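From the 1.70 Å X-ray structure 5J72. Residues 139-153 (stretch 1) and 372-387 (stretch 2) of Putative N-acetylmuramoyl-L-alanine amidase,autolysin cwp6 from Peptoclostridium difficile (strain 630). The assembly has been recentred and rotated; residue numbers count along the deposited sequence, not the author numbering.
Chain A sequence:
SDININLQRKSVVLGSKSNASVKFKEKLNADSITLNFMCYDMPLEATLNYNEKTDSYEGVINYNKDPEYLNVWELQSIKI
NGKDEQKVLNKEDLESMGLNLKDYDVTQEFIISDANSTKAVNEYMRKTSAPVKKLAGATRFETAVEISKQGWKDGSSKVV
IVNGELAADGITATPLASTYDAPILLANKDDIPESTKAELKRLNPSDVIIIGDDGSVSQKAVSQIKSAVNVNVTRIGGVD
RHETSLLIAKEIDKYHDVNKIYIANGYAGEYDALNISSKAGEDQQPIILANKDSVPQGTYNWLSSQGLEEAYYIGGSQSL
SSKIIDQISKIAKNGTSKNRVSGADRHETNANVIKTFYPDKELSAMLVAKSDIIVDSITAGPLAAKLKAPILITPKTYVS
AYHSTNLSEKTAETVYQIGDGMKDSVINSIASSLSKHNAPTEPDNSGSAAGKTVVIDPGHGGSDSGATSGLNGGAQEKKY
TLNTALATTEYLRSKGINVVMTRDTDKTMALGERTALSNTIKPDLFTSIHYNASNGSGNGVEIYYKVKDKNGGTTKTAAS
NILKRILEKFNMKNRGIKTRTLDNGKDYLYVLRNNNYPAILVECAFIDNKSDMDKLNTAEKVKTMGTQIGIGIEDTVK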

# COMPACT_ATOMS: atom_id res chain seq x y z
N THR A 139 4.47 0.17 -21.30
CA THR A 139 5.01 -0.96 -20.56
C THR A 139 5.66 -0.45 -19.27
O THR A 139 5.74 0.77 -19.03
CB THR A 139 6.05 -1.73 -21.39
OG1 THR A 139 7.29 -1.02 -21.36
CG2 THR A 139 5.63 -1.86 -22.89
N ARG A 140 6.13 -1.39 -18.48
CA ARG A 140 6.79 -1.10 -17.25
C ARG A 140 8.00 -0.12 -17.50
O ARG A 140 8.28 0.71 -16.64
CB ARG A 140 7.31 -2.40 -16.63
CG ARG A 140 8.26 -3.18 -17.55
CD ARG A 140 8.51 -4.65 -17.01
NE ARG A 140 7.21 -5.34 -16.93
CZ ARG A 140 6.95 -6.41 -16.19
NH1 ARG A 140 7.91 -7.00 -15.49
NH2 ARG A 140 5.71 -6.88 -16.12
N PHE A 141 8.69 -0.25 -18.64
CA PHE A 141 9.85 0.63 -18.95
C PHE A 141 9.38 2.07 -19.07
O PHE A 141 10.02 2.94 -18.51
CB PHE A 141 10.53 0.21 -20.27
CG PHE A 141 11.12 -1.15 -20.15
CD1 PHE A 141 12.40 -1.33 -19.65
CD2 PHE A 141 10.37 -2.29 -20.49
CE1 PHE A 141 12.93 -2.62 -19.47
CE2 PHE A 141 10.91 -3.57 -20.31
CZ PHE A 141 12.18 -3.73 -19.80
N GLU A 142 8.26 2.33 -19.84
CA GLU A 142 7.80 3.70 -19.98
C GLU A 142 7.19 4.20 -18.71
O GLU A 142 7.25 5.40 -18.45
CB GLU A 142 6.75 3.88 -21.11
CG GLU A 142 7.31 3.63 -22.50
CD GLU A 142 7.38 2.15 -22.84
OE1 GLU A 142 6.71 1.32 -22.18
OE2 GLU A 142 8.13 1.81 -23.76
N THR A 143 6.58 3.30 -17.90
CA THR A 143 6.02 3.77 -16.64
C THR A 143 7.19 4.24 -15.72
O THR A 143 7.03 5.28 -15.07
CB THR A 143 5.20 2.65 -15.96
OG1 THR A 143 3.98 2.58 -16.66
CG2 THR A 143 4.86 2.96 -14.47
N ALA A 144 8.32 3.50 -15.69
CA ALA A 144 9.45 3.93 -14.84
C ALA A 144 9.95 5.34 -15.33
O ALA A 144 10.32 6.19 -14.51
CB ALA A 144 10.59 2.93 -14.92
N VAL A 145 9.89 5.59 -16.62
CA VAL A 145 10.31 6.91 -17.12
C VAL A 145 9.35 7.99 -16.65
O VAL A 145 9.80 9.10 -16.29
CB VAL A 145 10.39 6.86 -18.68
CG1 VAL A 145 10.58 8.30 -19.27
CG2 VAL A 145 11.61 5.98 -19.09
N GLU A 146 8.01 7.72 -16.62
CA GLU A 146 7.14 8.80 -16.18
C GLU A 146 7.35 9.10 -14.71
O GLU A 146 7.16 10.23 -14.29
CB GLU A 146 5.67 8.46 -16.42
CG GLU A 146 5.36 8.33 -17.92
CD GLU A 146 5.70 9.67 -18.66
OE1 GLU A 146 6.49 9.65 -19.63
OE2 GLU A 146 5.20 10.71 -18.24
N ILE A 147 7.74 8.08 -13.92
CA ILE A 147 8.00 8.29 -12.49
C ILE A 147 9.26 9.16 -12.32
O ILE A 147 9.32 10.07 -11.48
CB ILE A 147 8.15 6.90 -11.83
CG1 ILE A 147 6.75 6.19 -11.72
CG2 ILE A 147 8.71 7.08 -10.38
CD1 ILE A 147 6.91 4.66 -11.38
N SER A 148 10.27 8.84 -13.08
CA SER A 148 11.55 9.55 -13.11
C SER A 148 11.32 11.06 -13.44
O SER A 148 11.81 11.96 -12.76
CB SER A 148 12.45 8.86 -14.18
OG SER A 148 13.66 9.60 -14.23
N LYS A 149 10.50 11.34 -14.46
CA LYS A 149 10.19 12.75 -14.85
C LYS A 149 9.45 13.45 -13.80
O LYS A 149 9.58 14.65 -13.64
CB LYS A 149 9.37 12.75 -16.13
CG LYS A 149 10.24 12.42 -17.30
CD LYS A 149 9.42 12.29 -18.60
CE LYS A 149 10.41 12.02 -19.72
NZ LYS A 149 9.76 11.79 -21.06
N GLN A 150 8.62 12.72 -13.05
CA GLN A 150 7.89 13.37 -11.97
C GLN A 150 8.76 13.78 -10.82
O GLN A 150 8.62 14.92 -10.32
CB GLN A 150 6.79 12.41 -11.43
CG GLN A 150 5.86 13.06 -10.39
CD GLN A 150 5.03 14.19 -11.02
OE1 GLN A 150 4.80 14.22 -12.24
NE2 GLN A 150 4.52 15.08 -10.15
N GLY A 151 9.66 12.91 -10.32
CA GLY A 151 10.39 13.34 -9.12
C GLY A 151 11.79 13.91 -9.42
O GLY A 151 12.46 14.46 -8.53
N TRP A 152 12.23 13.76 -10.69
CA TRP A 152 13.62 14.18 -11.08
C TRP A 152 13.54 14.94 -12.40
O TRP A 152 14.29 14.70 -13.36
CB TRP A 152 14.51 12.88 -11.23
CG TRP A 152 14.68 12.22 -9.91
CD1 TRP A 152 15.71 12.41 -9.02
CD2 TRP A 152 13.76 11.28 -9.28
NE1 TRP A 152 15.50 11.62 -7.89
CE2 TRP A 152 14.32 10.93 -8.03
CE3 TRP A 152 12.53 10.72 -9.65
CZ2 TRP A 152 13.68 10.02 -7.15
CZ3 TRP A 152 11.89 9.83 -8.78
CH2 TRP A 152 12.47 9.48 -7.55
N LYS A 153 12.63 15.93 -12.45
CA LYS A 153 12.47 16.68 -13.71
C LYS A 153 13.76 17.45 -14.02
O LYS A 153 14.16 17.59 -15.19
CB LYS A 153 11.29 17.67 -13.55
CG LYS A 153 11.07 18.46 -14.85
CD LYS A 153 10.62 17.51 -15.92
CE LYS A 153 10.43 18.22 -17.24
N ASP A 372 -0.81 -7.25 -9.12
CA ASP A 372 -0.43 -8.47 -9.85
C ASP A 372 0.98 -8.46 -10.36
O ASP A 372 1.45 -9.50 -10.82
CB ASP A 372 -1.37 -8.75 -11.05
CG ASP A 372 -1.54 -7.60 -12.01
OD1 ASP A 372 -1.53 -7.83 -13.24
OD2 ASP A 372 -1.72 -6.47 -11.56
N ILE A 373 1.67 -7.36 -10.30
CA ILE A 373 3.05 -7.37 -10.78
C ILE A 373 3.92 -6.82 -9.68
O ILE A 373 3.38 -6.22 -8.73
CB ILE A 373 3.15 -6.53 -12.05
CG1 ILE A 373 2.50 -5.16 -11.82
CG2 ILE A 373 2.44 -7.27 -13.22
CD1 ILE A 373 2.57 -4.33 -13.07
N ILE A 374 5.18 -7.03 -9.74
CA ILE A 374 6.03 -6.49 -8.68
C ILE A 374 6.73 -5.17 -9.15
O ILE A 374 6.93 -4.28 -8.36
CB ILE A 374 7.16 -7.53 -8.39
CG1 ILE A 374 6.55 -8.84 -7.78
CG2 ILE A 374 8.20 -6.93 -7.46
CD1 ILE A 374 5.93 -8.59 -6.44
N VAL A 375 7.07 -5.11 -10.45
CA VAL A 375 7.95 -4.03 -10.92
C VAL A 375 7.38 -2.62 -10.75
O VAL A 375 8.17 -1.74 -10.46
CB VAL A 375 8.32 -4.30 -12.39
CG1 VAL A 375 7.06 -4.20 -13.28
CG2 VAL A 375 9.41 -3.32 -12.86
N ASP A 376 6.06 -2.40 -10.91
CA ASP A 376 5.57 -1.02 -10.81
C ASP A 376 5.75 -0.50 -9.40
O ASP A 376 5.95 0.70 -9.22
CB ASP A 376 4.09 -0.94 -11.22
CG ASP A 376 3.89 -0.92 -12.75
OD1 ASP A 376 4.91 -0.85 -13.50
OD2 ASP A 376 2.73 -0.98 -13.20
N SER A 377 5.63 -1.39 -8.37
CA SER A 377 5.80 -0.91 -6.99
C SER A 377 7.29 -0.65 -6.75
O SER A 377 7.65 0.22 -5.96
CB SER A 377 5.30 -1.94 -5.99
OG SER A 377 3.88 -1.97 -6.08
N ILE A 378 8.16 -1.42 -7.41
CA ILE A 378 9.61 -1.18 -7.24
C ILE A 378 9.98 0.19 -7.85
O ILE A 378 10.64 0.98 -7.20
CB ILE A 378 10.42 -2.28 -8.01
CG1 ILE A 378 10.33 -3.61 -7.26
CG2 ILE A 378 11.91 -1.90 -8.04
CD1 ILE A 378 10.94 -4.72 -8.10
N THR A 379 9.51 0.48 -9.08
CA THR A 379 9.91 1.78 -9.65
C THR A 379 9.20 2.94 -8.94
O THR A 379 9.72 4.03 -8.90
CB THR A 379 9.68 1.80 -11.15
OG1 THR A 379 8.28 1.50 -11.39
CG2 THR A 379 10.58 0.78 -11.85
N ALA A 380 8.00 2.71 -8.37
CA ALA A 380 7.33 3.80 -7.65
C ALA A 380 8.00 4.03 -6.32
O ALA A 380 7.87 5.10 -5.73
CB ALA A 380 5.85 3.42 -7.43
N GLY A 381 8.72 3.02 -5.81
CA GLY A 381 9.29 3.14 -4.46
C GLY A 381 10.10 4.37 -4.17
O GLY A 381 9.89 5.03 -3.13
N PRO A 382 11.09 4.73 -5.03
CA PRO A 382 11.94 5.94 -4.78
C PRO A 382 11.10 7.24 -4.68
O PRO A 382 11.41 8.15 -3.96
CB PRO A 382 12.93 5.90 -5.98
CG PRO A 382 13.04 4.45 -6.27
CD PRO A 382 11.59 3.96 -6.19
N LEU A 383 10.05 7.27 -5.49
CA LEU A 383 9.16 8.47 -5.49
C LEU A 383 8.30 8.48 -4.27
O LEU A 383 8.16 9.53 -3.60
CB LEU A 383 8.28 8.47 -6.78
CG LEU A 383 7.28 9.70 -6.80
CD1 LEU A 383 8.06 11.02 -6.91
CD2 LEU A 383 6.35 9.54 -8.05
N ALA A 384 7.74 7.30 -3.89
CA ALA A 384 6.95 7.23 -2.65
C ALA A 384 7.86 7.65 -1.45
O ALA A 384 7.49 8.39 -0.54
CB ALA A 384 6.47 5.76 -2.47
N ALA A 385 9.12 7.17 -1.48
CA ALA A 385 10.03 7.53 -0.36
C ALA A 385 10.30 9.08 -0.34
O ALA A 385 10.31 9.68 0.71
CB ALA A 385 11.36 6.83 -0.58
N LYS A 386 10.55 9.66 -1.50
CA LYS A 386 10.80 11.14 -1.63
C LYS A 386 9.55 11.93 -1.08
O LYS A 386 9.68 12.88 -0.32
CB LYS A 386 10.98 11.46 -3.14
CG LYS A 386 11.27 12.98 -3.38
CD LYS A 386 11.51 13.20 -4.90
CE LYS A 386 11.61 14.71 -5.21
NZ LYS A 386 12.87 15.33 -4.68
N LEU A 387 8.38 11.49 -1.45
CA LEU A 387 7.11 12.12 -1.01
C LEU A 387 6.72 11.76 0.42
O LEU A 387 5.77 12.36 0.97
CB LEU A 387 5.97 11.66 -1.95
CG LEU A 387 6.17 12.02 -3.42
CD1 LEU A 387 5.01 11.42 -4.28
CD2 LEU A 387 6.25 13.62 -3.53
O HOH W 1 7.50 0.22 -13.80
O HOH W 2 3.76 -0.34 -16.03
O HOH W 3 14.92 14.33 -6.49

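Two helices run nearly parallel, 3° apart and 9.4 Å at closest approach, and no direct hydrogen bond joins them; packing and water do the work. Along stretch 2, I373 makes only a light touch, its CG2 4.4 Å from R140 NH2. V375 gives more: its CG1 lies over one face of the R140 guanidinium, 3.7 Å from CZ, so a flat cation is covered by a methyl group.

D376 reaches its neighbours through water. Its OD1 accepts from water 1, which also donates to R140 O and accepts from T379 OG1, and from water 2, which bonds T143 OG1. OD1 of this buried carboxylate thus takes two water hydrogen bonds, with no salt bridge across the interface.

T379 sits where the backbones come nearest, its CA 5.6 Å from A144 CA. Here the side chains meet as well, A144 CB 3.7 Å from T379 CG2. I147 then fills the next space, its CD1 4.3 Å from A380 CB and its CG2 3.9 Å from L383 CB.

P382 CB meets the W152 ring at CH2, 3.9 Å away. L383 CD1 lies 4.0 Å from G151 CA; a CB on that glycine would clash with L383 CD1 and W152 CZ3. Finally, K386, t through chi3 and p at chi4, brings CE within 3.4 Å of G151 O, while water 3 links that oxygen to K386 NZ.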